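Local coordinates for protein 2-dehydropantoate 2-reductase (Enterococcus faecium DO, PDB 5X20) that probably catalyses the nicotinamide-cofactor-dependent reduction of ketopantoate to pantoate in pantothenate biosynthesis, and binds NAD in a Rossmann-type domain, at residues M1-A6 against L73-T78; G9-R14 against G125-T130; V26-G31 against A55-V60. All coordinates share one frame; numbering follows the deposited sequence.

Interaction 1. Residues M1-A6 against L73-T78. With NAD (nicotinamide-adenine-dinucleotide), chain G.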
loop_
_atom_site.group_PDB
_atom_site.type_symbol
_atom_site.label_atom_id
_atom_site.label_comp_id
_atom_site.label_asym_id
_atom_site.label_seq_id
_atom_site.Cartn_x
_atom_site.Cartn_y
_atom_site.Cartn_z
ATOM N N MET A 1 28.086 36.897 1.749
ATOM C CA MET A 1 28.749 35.948 0.798
ATOM C C MET A 1 27.858 35.679 -0.407
ATOM O O MET A 1 26.697 36.110 -0.414
ATOM C CB MET A 1 29.128 34.642 1.495
ATOM C CG MET A 1 28.037 34.027 2.359
ATOM S SD MET A 1 28.697 32.603 3.244
ATOM C CE MET A 1 27.195 31.884 3.906
ATOM N N LYS A 2 28.429 35.041 -1.432
ATOM C CA LYS A 2 27.676 34.619 -2.607
ATOM C C LYS A 2 27.209 33.161 -2.355
ATOM O O LYS A 2 28.025 32.271 -2.120
ATOM C CB LYS A 2 28.479 34.708 -3.909
ATOM C CG LYS A 2 27.996 35.804 -4.860
ATOM C CD LYS A 2 27.332 35.287 -6.137
ATOM C CE LYS A 2 25.823 35.135 -5.971
ATOM N NZ LYS A 2 24.978 35.902 -6.934
ATOM N N ILE A 3 25.897 32.934 -2.384
ATOM C CA ILE A 3 25.309 31.635 -2.143
ATOM C C ILE A 3 24.549 31.205 -3.366
ATOM O O ILE A 3 23.713 31.948 -3.895
ATOM C CB ILE A 3 24.346 31.655 -0.942
ATOM C CG1 ILE A 3 25.075 32.151 0.309
ATOM C CG2 ILE A 3 23.837 30.260 -0.676
ATOM C CD1 ILE A 3 24.188 32.571 1.458
ATOM N N ALA A 4 24.848 29.988 -3.825
ATOM C CA ALA A 4 24.086 29.379 -4.884
ATOM C C ALA A 4 23.166 28.339 -4.245
ATOM O O ALA A 4 23.583 27.549 -3.377
ATOM C CB ALA A 4 25.000 28.732 -5.874
ATOM N N ILE A 5 21.908 28.364 -4.661
ATOM C CA ILE A 5 20.929 27.374 -4.267
ATOM C C ILE A 5 20.788 26.438 -5.472
ATOM O O ILE A 5 20.231 26.822 -6.527
ATOM C CB ILE A 5 19.548 27.989 -4.022
ATOM C CG1 ILE A 5 19.611 29.078 -2.938
ATOM C CG2 ILE A 5 18.552 26.893 -3.668
ATOM C CD1 ILE A 5 20.004 28.630 -1.551
ATOM N N ALA A 6 21.309 25.234 -5.330
ATOM C CA ALA A 6 21.299 24.299 -6.432
ATOM C C ALA A 6 20.047 23.510 -6.129
ATOM O O ALA A 6 20.033 22.695 -5.222
ATOM C CB ALA A 6 22.587 23.485 -6.455
ATOM N N LEU A 73 29.266 29.330 -1.307
ATOM C CA LEU A 73 28.449 28.327 -0.642
ATOM C C LEU A 73 27.409 27.852 -1.626
ATOM O O LEU A 73 26.704 28.671 -2.203
ATOM C CB LEU A 73 27.747 28.872 0.626
ATOM C CG LEU A 73 26.687 27.933 1.245
ATOM C CD1 LEU A 73 27.311 26.631 1.742
ATOM C CD2 LEU A 73 25.906 28.614 2.360
ATOM N N ILE A 74 27.373 26.543 -1.836
ATOM C CA ILE A 74 26.329 25.869 -2.622
ATOM C C ILE A 74 25.464 25.043 -1.689
ATOM O O ILE A 74 25.974 24.239 -0.918
ATOM C CB ILE A 74 26.901 24.935 -3.657
ATOM C CG1 ILE A 74 27.831 25.703 -4.591
ATOM C CG2 ILE A 74 25.774 24.283 -4.446
ATOM C CD1 ILE A 74 28.598 24.820 -5.602
ATOM N N ILE A 75 24.161 25.313 -1.712
ATOM C CA ILE A 75 23.194 24.561 -0.907
ATOM C C ILE A 75 22.389 23.687 -1.829
ATOM O O ILE A 75 21.698 24.183 -2.710
ATOM C CB ILE A 75 22.252 25.450 -0.136
ATOM C CG1 ILE A 75 23.064 26.363 0.783
ATOM C CG2 ILE A 75 21.300 24.590 0.677
ATOM C CD1 ILE A 75 22.228 27.304 1.645
ATOM N N LEU A 76 22.512 22.380 -1.669
ATOM C CA LEU A 76 21.818 21.457 -2.552
ATOM C C LEU A 76 20.450 21.249 -2.029
ATOM O O LEU A 76 20.299 20.961 -0.839
ATOM C CB LEU A 76 22.558 20.126 -2.634
ATOM C CG LEU A 76 23.993 20.174 -3.123
ATOM C CD1 LEU A 76 24.764 18.954 -2.631
ATOM C CD2 LEU A 76 24.108 20.278 -4.649
ATOM N N PHE A 77 19.465 21.393 -2.914
ATOM C CA PHE A 77 18.064 21.202 -2.574
ATOM C C PHE A 77 17.236 20.623 -3.728
ATOM O O PHE A 77 16.027 20.846 -3.794
ATOM C CB PHE A 77 17.444 22.496 -2.049
ATOM C CG PHE A 77 17.269 22.512 -0.558
ATOM C CD1 PHE A 77 16.697 21.432 0.094
ATOM C CD2 PHE A 77 17.684 23.598 0.191
ATOM C CE1 PHE A 77 16.536 21.439 1.467
ATOM C CE2 PHE A 77 17.527 23.611 1.564
ATOM C CZ PHE A 77 16.951 22.530 2.203
ATOM N N THR A 78 17.875 19.875 -4.629
ATOM C CA THR A 78 17.124 19.047 -5.557
ATOM C C THR A 78 16.421 17.883 -4.818
ATOM O O THR A 78 16.664 17.622 -3.635
ATOM C CB THR A 78 18.019 18.431 -6.640
ATOM O OG1 THR A 78 18.939 17.493 -6.039
ATOM C CG2 THR A 78 18.766 19.483 -7.403
HETATM P PA NAD G . 10.744 20.179 -5.275
HETATM O O1A NAD G . 10.205 18.988 -6.006
HETATM O O2A NAD G . 9.852 21.382 -4.978
HETATM O O5B NAD G . 11.964 20.755 -6.125
HETATM C C5B NAD G . 13.009 19.915 -6.562
HETATM C C4B NAD G . 13.460 20.278 -7.967
HETATM O O4B NAD G . 12.481 19.757 -8.834
HETATM C C3B NAD G . 13.534 21.774 -8.259
HETATM O O3B NAD G . 14.582 21.996 -9.155
HETATM C C2B NAD G . 12.233 22.055 -8.932
HETATM O O2B NAD G . 12.185 23.202 -9.769
HETATM C C1B NAD G . 12.098 20.768 -9.711
HETATM N N9A NAD G . 10.696 20.585 -10.060
HETATM C C8A NAD G . 9.659 20.686 -9.241
HETATM N N7A NAD G . 8.522 20.491 -9.915
HETATM C C5A NAD G . 8.845 20.283 -11.189
HETATM C C6A NAD G . 8.107 20.027 -12.428
HETATM N N6A NAD G . 6.753 19.938 -12.443
HETATM N N1A NAD G . 8.846 19.901 -13.531
HETATM C C2A NAD G . 10.185 19.961 -13.540
HETATM N N3A NAD G . 10.945 20.218 -12.467
HETATM C C4A NAD G . 10.306 20.371 -11.282
HETATM O O3 NAD G . 11.369 19.522 -3.968
HETATM P PN NAD G . 11.508 20.157 -2.501
HETATM O O1N NAD G . 10.136 19.944 -1.849
HETATM O O2N NAD G . 12.158 21.511 -2.450
HETATM O O5D NAD G . 12.432 19.038 -1.828
HETATM C C5D NAD G . 13.848 19.155 -1.904
HETATM C C4D NAD G . 14.535 18.292 -0.840
HETATM O O4D NAD G . 14.147 18.774 0.463
HETATM C C3D NAD G . 14.005 16.877 -0.964
HETATM O O3D NAD G . 15.007 15.910 -0.716
HETATM C C2D NAD G . 12.895 16.812 0.081
HETATM O O2D NAD G . 12.615 15.487 0.547
HETATM C C1D NAD G . 13.472 17.718 1.152
HETATM N N1N NAD G . 12.520 18.285 2.096
HETATM C C2N NAD G . 11.390 18.859 1.621
HETATM C C3N NAD G . 10.453 19.384 2.528
HETATM C C7N NAD G . 9.197 20.100 2.084
HETATM O O7N NAD G . 8.438 20.537 2.939
HETATM N N7N NAD G . 8.974 20.408 0.802
HETATM C C4N NAD G . 10.767 19.346 3.900
HETATM C C5N NAD G . 12.001 18.788 4.343
HETATM C C6N NAD G . 12.885 18.288 3.436
#
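Strands 2-6 and 73-76 run parallel, their short axes 4.7 Å apart and 20° from perfect alignment, and pair Ile3 with Leu73 through to Ala6 with Leu76. They are neighbouring central strands of the Rossmann sheet that carries the NAD. Five backbone hydrogen bonds alternate between the strands. Leu73 N to Lys2 O is the longest and most bent of them (3.3 Å); Ile75 N to Ala4 O, at 2.8 Å and 168°, is the straightest.

Ile3, Ile5, Leu73 and Ile75 lie on one face of the sheet, the one packed by helix 10-21, where Leu19 touches Ile3 and Ile75. In Ile3 the CG2 branch does the touching: it stands anti to the backbone N and reaches both Leu73 CD2 (4.0 Å) and Ile75 CD1. Leu73 lies alongside Ile3, pointing the same way, and its CD2 also meets CE of the poorly ordered Met1. Ile5 and Ile75 likewise lie side by side; a bend at chi2 of Ile5 (-64°) brings its CD1 within 4.1 Å of Ile75 CD1.

On the other face, beneath helix 83-90, the small Ala6 is flanked by larger side chains: its CB meets Ile74 CG2 at 3.9 Å and also touches Leu76 CD2. Past the paired strands the segment 73-78 turns toward the cofactor. Phe77 N gives its hydrogen to Ala6 O at 2.7 Å, while the Phe77 ring, whose CD1 and CE1 are both 3.7 Å from NAD O4D, presents its edge to that ribose oxygen.

Interaction 2. Residues G9-R14 against G125-T130. With NAD (nicotinamide-adenine-dinucleotide), chain G; AOT (2-oxidanylidene-2-phenylazanyl-ethanoic acid), chain H.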
loop_
_atom_site.group_PDB
_atom_site.type_symbol
_atom_site.label_atom_id
_atom_site.label_comp_id
_atom_site.label_asym_id
_atom_site.label_seq_id
_atom_site.Cartn_x
_atom_site.Cartn_y
_atom_site.Cartn_z
ATOM N N GLY A 9 13.540 24.482 -5.936
ATOM C CA GLY A 9 12.152 24.142 -5.821
ATOM C C GLY A 9 11.576 24.709 -4.536
ATOM O O GLY A 9 11.944 25.796 -4.113
ATOM N N ALA A 10 10.679 23.953 -3.894
ATOM C CA ALA A 10 10.007 24.487 -2.738
ATOM C C ALA A 10 11.003 24.887 -1.674
ATOM O O ALA A 10 10.982 26.058 -1.212
ATOM C CB ALA A 10 8.994 23.506 -2.197
ATOM N N MET A 11 11.894 23.958 -1.291
ATOM C CA MET A 11 12.831 24.218 -0.161
ATOM C C MET A 11 13.970 25.153 -0.554
ATOM O O MET A 11 14.396 26.003 0.199
ATOM C CB MET A 11 13.364 22.905 0.395
ATOM C CG MET A 11 12.282 22.070 1.056
ATOM S SD MET A 11 11.650 22.703 2.649
ATOM C CE MET A 11 13.149 22.824 3.560
ATOM N N GLY A 12 14.459 24.981 -1.760
ATOM C CA GLY A 12 15.492 25.833 -2.258
ATOM C C GLY A 12 15.008 27.261 -2.347
ATOM O O GLY A 12 15.784 28.182 -2.125
ATOM N N SER A 13 13.770 27.437 -2.779
ATOM C CA SER A 13 13.173 28.770 -2.877
ATOM C C SER A 13 13.039 29.381 -1.483
ATOM O O SER A 13 13.436 30.507 -1.274
ATOM C CB SER A 13 11.811 28.699 -3.550
ATOM O OG SER A 13 11.943 28.435 -4.943
ATOM N N ARG A 14 12.569 28.605 -0.491
ATOM C CA ARG A 14 12.587 29.089 0.881
ATOM C C ARG A 14 13.935 29.590 1.349
ATOM O O ARG A 14 14.063 30.732 1.836
ATOM C CB ARG A 14 12.134 28.035 1.894
ATOM C CG ARG A 14 12.225 28.562 3.327
ATOM C CD ARG A 14 11.911 27.533 4.398
ATOM N NE ARG A 14 10.493 27.260 4.602
ATOM C CZ ARG A 14 9.627 28.081 5.217
ATOM N NH1 ARG A 14 10.032 29.229 5.709
ATOM N NH2 ARG A 14 8.357 27.717 5.396
ATOM N N GLY A 125 23.377 17.506 6.381
ATOM C CA GLY A 125 22.385 17.531 7.414
ATOM C C GLY A 125 20.984 17.276 6.907
ATOM O O GLY A 125 20.791 16.728 5.832
ATOM N N ASN A 126 20.021 17.755 7.687
ATOM C CA ASN A 126 18.648 17.692 7.341
ATOM C C ASN A 126 17.942 18.884 7.946
ATOM O O ASN A 126 18.548 19.716 8.612
ATOM C CB ASN A 126 18.016 16.385 7.807
ATOM C CG ASN A 126 18.144 16.162 9.288
ATOM O OD1 ASN A 126 17.988 17.048 10.065
ATOM N ND2 ASN A 126 18.455 14.984 9.667
ATOM N N THR A 127 16.664 19.004 7.641
ATOM C CA THR A 127 15.933 20.152 8.029
ATOM C C THR A 127 14.508 19.766 8.382
ATOM O O THR A 127 13.961 18.811 7.850
ATOM C CB THR A 127 15.954 21.206 6.909
ATOM O OG1 THR A 127 15.278 22.380 7.348
ATOM C CG2 THR A 127 15.291 20.693 5.629
ATOM N N MET A 128 13.910 20.562 9.248
ATOM C CA MET A 128 12.506 20.432 9.632
ATOM C C MET A 128 11.681 21.581 9.083
ATOM O O MET A 128 10.538 21.669 9.357
ATOM C CB MET A 128 12.391 20.437 11.147
ATOM C CG MET A 128 13.126 19.324 11.893
ATOM S SD MET A 128 12.477 17.693 11.532
ATOM C CE MET A 128 11.180 17.605 12.793
ATOM N N TRP A 129 12.274 22.451 8.274
ATOM C CA TRP A 129 11.481 23.421 7.537
ATOM C C TRP A 129 10.596 22.678 6.520
ATOM O O TRP A 129 10.890 21.525 6.151
ATOM C CB TRP A 129 12.368 24.361 6.774
ATOM C CG TRP A 129 12.983 25.371 7.672
ATOM C CD1 TRP A 129 14.294 25.417 8.113
ATOM C CD2 TRP A 129 12.320 26.518 8.284
ATOM N NE1 TRP A 129 14.486 26.498 8.934
ATOM C CE2 TRP A 129 13.337 27.201 9.077
ATOM C CE3 TRP A 129 11.034 27.035 8.251
ATOM C CZ2 TRP A 129 13.055 28.345 9.797
ATOM C CZ3 TRP A 129 10.761 28.184 8.979
ATOM C CH2 TRP A 129 11.747 28.825 9.735
ATOM N N THR A 130 9.519 23.317 6.051
ATOM C CA THR A 130 8.637 22.804 5.030
ATOM C C THR A 130 8.378 23.852 3.953
ATOM O O THR A 130 8.661 25.036 4.151
ATOM C CB THR A 130 7.265 22.414 5.620
ATOM O OG1 THR A 130 6.661 23.574 6.144
ATOM C CG2 THR A 130 7.391 21.399 6.738
HETATM P PA NAD G . 10.744 20.179 -5.275
HETATM O O1A NAD G . 10.205 18.988 -6.006
HETATM O O2A NAD G . 9.852 21.382 -4.978
HETATM O O5B NAD G . 11.964 20.755 -6.125
HETATM C C5B NAD G . 13.009 19.915 -6.562
HETATM C C4B NAD G . 13.460 20.278 -7.967
HETATM O O4B NAD G . 12.481 19.757 -8.834
HETATM C C3B NAD G . 13.534 21.774 -8.259
HETATM O O3B NAD G . 14.582 21.996 -9.155
HETATM C C2B NAD G . 12.233 22.055 -8.932
HETATM O O2B NAD G . 12.185 23.202 -9.769
HETATM C C1B NAD G . 12.098 20.768 -9.711
HETATM N N9A NAD G . 10.696 20.585 -10.060
HETATM C C8A NAD G . 9.659 20.686 -9.241
HETATM N N7A NAD G . 8.522 20.491 -9.915
HETATM C C5A NAD G . 8.845 20.283 -11.189
HETATM C C6A NAD G . 8.107 20.027 -12.428
HETATM N N6A NAD G . 6.753 19.938 -12.443
HETATM N N1A NAD G . 8.846 19.901 -13.531
HETATM C C2A NAD G . 10.185 19.961 -13.540
HETATM N N3A NAD G . 10.945 20.218 -12.467
HETATM C C4A NAD G . 10.306 20.371 -11.282
HETATM O O3 NAD G . 11.369 19.522 -3.968
HETATM P PN NAD G . 11.508 20.157 -2.501
HETATM O O1N NAD G . 10.136 19.944 -1.849
HETATM O O2N NAD G . 12.158 21.511 -2.450
HETATM O O5D NAD G . 12.432 19.038 -1.828
HETATM C C5D NAD G . 13.848 19.155 -1.904
HETATM C C4D NAD G . 14.535 18.292 -0.840
HETATM O O4D NAD G . 14.147 18.774 0.463
HETATM C C3D NAD G . 14.005 16.877 -0.964
HETATM O O3D NAD G . 15.007 15.910 -0.716
HETATM C C2D NAD G . 12.895 16.812 0.081
HETATM O O2D NAD G . 12.615 15.487 0.547
HETATM C C1D NAD G . 13.472 17.718 1.152
HETATM N N1N NAD G . 12.520 18.285 2.096
HETATM C C2N NAD G . 11.390 18.859 1.621
HETATM C C3N NAD G . 10.453 19.384 2.528
HETATM C C7N NAD G . 9.197 20.100 2.084
HETATM O O7N NAD G . 8.438 20.537 2.939
HETATM N N7N NAD G . 8.974 20.408 0.802
HETATM C C4N NAD G . 10.767 19.346 3.900
HETATM C C5N NAD G . 12.001 18.788 4.343
HETATM C C6N NAD G . 12.885 18.288 3.436
HETATM C C1 AOT H . 8.572 16.817 7.360
HETATM N N1 AOT H . 8.360 16.450 6.120
HETATM O O1 AOT H . 10.474 16.066 5.585
HETATM C C2 AOT H . 8.212 15.951 8.367
HETATM O O2 AOT H . 7.606 15.737 3.870
HETATM O O3 AOT H . 9.467 15.354 3.092
HETATM C C8 AOT H . 8.781 15.733 4.014
HETATM C C7 AOT H . 9.314 16.121 5.309
HETATM C C4 AOT H . 8.403 16.324 9.676
HETATM C C6 AOT H . 8.935 17.553 10.003
HETATM C C5 AOT H . 9.297 18.392 8.994
HETATM C C3 AOT H . 9.119 18.041 7.680
#
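Thr130 O is gripped by two nitrogens of Arg14, NE at 2.9 Å and NH2 at 3.0 Å, a side-on hold in which both N-H groups converge on one atom. The oxygen lies in the guanidinium plane, whereas NE and NH2 approach it from opposite faces of the carbonyl plane. The contact joins the first helix of the Rossmann domain, which follows its glycine-rich turn, to the end of strand 122-127.

Trp129 covers one face of the guanidinium: its CE3 sits over the group's centre, 3.5 Å from Arg14 CZ, with the two planes 29° apart. In-plane bonds and this covering ring together limit how the group can turn. Arg14 runs extended through chi1 (178°) and chi2, then turns at chi3 and again at chi4 to bring NE to the carbonyl. Trp129 NE1 is held elsewhere, by Leu172 O.

Met11, bent at chi2 and chi3, bridges from the helix to the strand end. Its CE meets Thr127 CG2 tip to tip and lies 3.6 Å from Trp129 CB, while its SD rests 3.5 Å from NAD C3N. Thr127 OG1 accepts from Trp129 N, an ST turn where the strand ends, and is also hydrogen-bonded to Ser146 O.

At the helix start, backbone amides take the pyrophosphate: Ala10 N binds NAD O2A at 2.9 Å and Met11 N binds NAD O2N at 2.7 Å, the latter nearly straight at 172°.

Interaction 3. Residues V26-G31 against A55-V60. With NAD (nicotinamide-adenine-dinucleotide), chain G.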
loop_
_atom_site.group_PDB
_atom_site.type_symbol
_atom_site.label_atom_id
_atom_site.label_comp_id
_atom_site.label_asym_id
_atom_site.label_seq_id
_atom_site.Cartn_x
_atom_site.Cartn_y
_atom_site.Cartn_z
ATOM N N VAL A 26 22.349 35.892 -3.625
ATOM C CA VAL A 26 21.826 34.590 -3.871
ATOM C C VAL A 26 21.667 34.361 -5.356
ATOM O O VAL A 26 21.084 35.179 -6.069
ATOM C CB VAL A 26 20.483 34.426 -3.151
ATOM C CG1 VAL A 26 19.845 33.096 -3.500
ATOM C CG2 VAL A 26 20.696 34.540 -1.620
ATOM N N LEU A 27 22.229 33.257 -5.832
ATOM C CA LEU A 27 21.957 32.799 -7.161
ATOM C C LEU A 27 21.124 31.474 -7.093
ATOM O O LEU A 27 21.545 30.512 -6.462
ATOM C CB LEU A 27 23.289 32.555 -7.869
ATOM C CG LEU A 27 23.198 31.926 -9.256
ATOM C CD1 LEU A 27 22.454 32.826 -10.246
ATOM C CD2 LEU A 27 24.580 31.577 -9.791
ATOM N N LEU A 28 19.990 31.417 -7.791
ATOM C CA LEU A 28 19.241 30.171 -7.945
ATOM C C LEU A 28 19.665 29.444 -9.187
ATOM O O LEU A 28 19.912 30.052 -10.217
ATOM C CB LEU A 28 17.746 30.414 -8.033
ATOM C CG LEU A 28 17.143 31.301 -6.944
ATOM C CD1 LEU A 28 15.672 31.532 -7.198
ATOM C CD2 LEU A 28 17.372 30.751 -5.530
ATOM N N ILE A 29 19.779 28.123 -9.063
ATOM C CA ILE A 29 20.131 27.267 -10.174
ATOM C C ILE A 29 19.085 26.144 -10.212
ATOM O O ILE A 29 18.772 25.569 -9.167
ATOM C CB ILE A 29 21.512 26.649 -9.979
ATOM C CG1 ILE A 29 22.558 27.717 -9.717
ATOM C CG2 ILE A 29 21.864 25.835 -11.207
ATOM C CD1 ILE A 29 23.918 27.173 -9.358
ATOM N N ASP A 30 18.513 25.883 -11.370
ATOM C CA ASP A 30 17.395 24.971 -11.476
ATOM C C ASP A 30 17.330 24.353 -12.835
ATOM O O ASP A 30 17.898 24.871 -13.789
ATOM C CB ASP A 30 16.071 25.668 -11.178
ATOM C CG ASP A 30 15.040 24.709 -10.623
ATOM O OD1 ASP A 30 15.168 24.373 -9.428
ATOM O OD2 ASP A 30 14.129 24.250 -11.382
ATOM N N GLY A 31 16.661 23.218 -12.915
ATOM C CA GLY A 31 16.544 22.480 -14.148
ATOM C C GLY A 31 15.189 22.585 -14.800
ATOM O O GLY A 31 14.983 22.032 -15.845
ATOM N N ALA A 55 10.384 38.569 -5.005
ATOM C CA ALA A 55 11.774 38.939 -4.982
ATOM C C ALA A 55 12.374 38.634 -6.342
ATOM O O ALA A 55 12.146 37.566 -6.872
ATOM C CB ALA A 55 12.515 38.176 -3.893
ATOM N N LYS A 56 13.130 39.583 -6.895
ATOM C CA LYS A 56 13.818 39.345 -8.157
ATOM C C LYS A 56 15.145 38.723 -7.808
ATOM O O LYS A 56 16.075 39.413 -7.451
ATOM C CB LYS A 56 14.019 40.593 -9.022
ATOM C CG LYS A 56 13.077 40.728 -10.219
ATOM C CD LYS A 56 11.706 41.290 -9.834
ATOM C CE LYS A 56 10.780 41.520 -10.993
ATOM N NZ LYS A 56 9.346 41.675 -10.622
ATOM N N LEU A 57 15.223 37.403 -7.872
ATOM C CA LEU A 57 16.461 36.719 -7.567
ATOM C C LEU A 57 17.036 36.300 -8.899
ATOM O O LEU A 57 16.306 35.826 -9.771
ATOM C CB LEU A 57 16.201 35.502 -6.678
ATOM C CG LEU A 57 15.710 35.795 -5.281
ATOM C CD1 LEU A 57 15.528 34.547 -4.453
ATOM C CD2 LEU A 57 16.645 36.737 -4.576
ATOM N N PRO A 58 18.325 36.514 -9.085
ATOM C CA PRO A 58 18.964 35.962 -10.274
ATOM C C PRO A 58 18.812 34.426 -10.343
ATOM O O PRO A 58 18.866 33.751 -9.302
ATOM C CB PRO A 58 20.459 36.346 -10.112
ATOM C CG PRO A 58 20.561 37.186 -8.893
ATOM C CD PRO A 58 19.278 37.080 -8.118
ATOM N N ILE A 59 18.593 33.899 -11.545
ATOM C CA ILE A 59 18.379 32.497 -11.720
ATOM C C ILE A 59 19.000 32.041 -13.025
ATOM O O ILE A 59 18.907 32.717 -14.018
ATOM C CB ILE A 59 16.876 32.134 -11.647
ATOM C CG1 ILE A 59 16.677 30.586 -11.736
ATOM C CG2 ILE A 59 16.051 32.851 -12.714
ATOM C CD1 ILE A 59 15.390 30.124 -11.073
ATOM N N VAL A 60 19.606 30.857 -13.015
ATOM C CA VAL A 60 20.202 30.309 -14.215
ATOM C C VAL A 60 19.800 28.837 -14.352
ATOM O O VAL A 60 19.652 28.126 -13.355
ATOM C CB VAL A 60 21.739 30.510 -14.167
ATOM C CG1 VAL A 60 22.336 29.734 -13.007
ATOM C CG2 VAL A 60 22.381 30.094 -15.471
HETATM P PA NAD G . 10.744 20.179 -5.275
HETATM O O1A NAD G . 10.205 18.988 -6.006
HETATM O O2A NAD G . 9.852 21.382 -4.978
HETATM O O5B NAD G . 11.964 20.755 -6.125
HETATM C C5B NAD G . 13.009 19.915 -6.562
HETATM C C4B NAD G . 13.460 20.278 -7.967
HETATM O O4B NAD G . 12.481 19.757 -8.834
HETATM C C3B NAD G . 13.534 21.774 -8.259
HETATM O O3B NAD G . 14.582 21.996 -9.155
HETATM C C2B NAD G . 12.233 22.055 -8.932
HETATM O O2B NAD G . 12.185 23.202 -9.769
HETATM C C1B NAD G . 12.098 20.768 -9.711
HETATM N N9A NAD G . 10.696 20.585 -10.060
HETATM C C8A NAD G . 9.659 20.686 -9.241
HETATM N N7A NAD G . 8.522 20.491 -9.915
HETATM C C5A NAD G . 8.845 20.283 -11.189
HETATM C C6A NAD G . 8.107 20.027 -12.428
HETATM N N6A NAD G . 6.753 19.938 -12.443
HETATM N N1A NAD G . 8.846 19.901 -13.531
HETATM C C2A NAD G . 10.185 19.961 -13.540
HETATM N N3A NAD G . 10.945 20.218 -12.467
HETATM C C4A NAD G . 10.306 20.371 -11.282
HETATM O O3 NAD G . 11.369 19.522 -3.968
HETATM P PN NAD G . 11.508 20.157 -2.501
HETATM O O1N NAD G . 10.136 19.944 -1.849
HETATM O O2N NAD G . 12.158 21.511 -2.450
HETATM O O5D NAD G . 12.432 19.038 -1.828
HETATM C C5D NAD G . 13.848 19.155 -1.904
HETATM C C4D NAD G . 14.535 18.292 -0.840
HETATM O O4D NAD G . 14.147 18.774 0.463
HETATM C C3D NAD G . 14.005 16.877 -0.964
HETATM O O3D NAD G . 15.007 15.910 -0.716
HETATM C C2D NAD G . 12.895 16.812 0.081
HETATM O O2D NAD G . 12.615 15.487 0.547
HETATM C C1D NAD G . 13.472 17.718 1.152
HETATM N N1N NAD G . 12.520 18.285 2.096
HETATM C C2N NAD G . 11.390 18.859 1.621
HETATM C C3N NAD G . 10.453 19.384 2.528
HETATM C C7N NAD G . 9.197 20.100 2.084
HETATM O O7N NAD G . 8.438 20.537 2.939
HETATM N N7N NAD G . 8.974 20.408 0.802
HETATM C C4N NAD G . 10.767 19.346 3.900
HETATM C C5N NAD G . 12.001 18.788 4.343
HETATM C C6N NAD G . 12.885 18.288 3.436
#
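Leu28 CB and Ile59 CD1 meet at 3.9 Å on one face of a short parallel pairing, while Ile29 and Val60 occupy the other. The two segments come closest at Leu28 and Ile59, whose CA atoms are 4.5 Å apart. Three backbone hydrogen bonds hold the pairing, Leu28 N to Pro58 O, Val60 N to Leu28 O and Asp30 N to Val60 O, the last the longest at 3.2 Å.

Leu28 is the main bump. Leu28 CD1 lies 4.0 Å from Leu57 CB, the two side chains crossing at a slant, and also touches Ile59 CD1, so that one methyl fits between two neighbours. On the opposite face Leu27 CD1 settles between Pro58 and Val60, 4.0 Å from Pro58 CB. Val60 CG1, between its backbone N and carbonyl carbon (chi1 64°), is placed to meet both Leu27 CD1 and Ile29 CG1. At the entry to the pairing the Pro58 ring lies against the Val26 carbonyl, with CD 3.3 Å from Val26 O.

Asp30, whose N makes the last of these bonds, turns its carboxylate to the adenosine ribose of NAD. Its OD2 accepts from O2B at 2.7 Å; OD1 lies very close to O3B, the exact length there being doubtful. Ala8 N and Trp32 N also bond this carboxylate, helping to fix its orientation. An acidic residue at the end of the second strand, facing the ribose hydroxyls, is the classic signature of NAD binding in Rossmann folds.

In the fold
All three contacts belong to one mixed sheet and its first helix, in the N-terminal Rossmann-type domain. Strands 59-61, 25-30, 2-6 and 73-76 lie side by side in that order, so interaction 3 forms the outer pair and interaction 1 the inner, their centres about 10 Å apart; Ile5 N and Leu27 O probably hydrogen-bond between them. Along the chain interaction 3 is nested inside the loops closed by the other two, whose own segments alternate. Interaction 2 links helix 10-21 to strand 122-127; its centre is about 12 Å from that of interaction 1 and about 16 Å from that of interaction 3. Each contact touches a different portion of NAD: adenosine ribose at 26-31, pyrophosphate and nicotinamide at 9-14 with 125-130, nicotinamide ribose at 73-78.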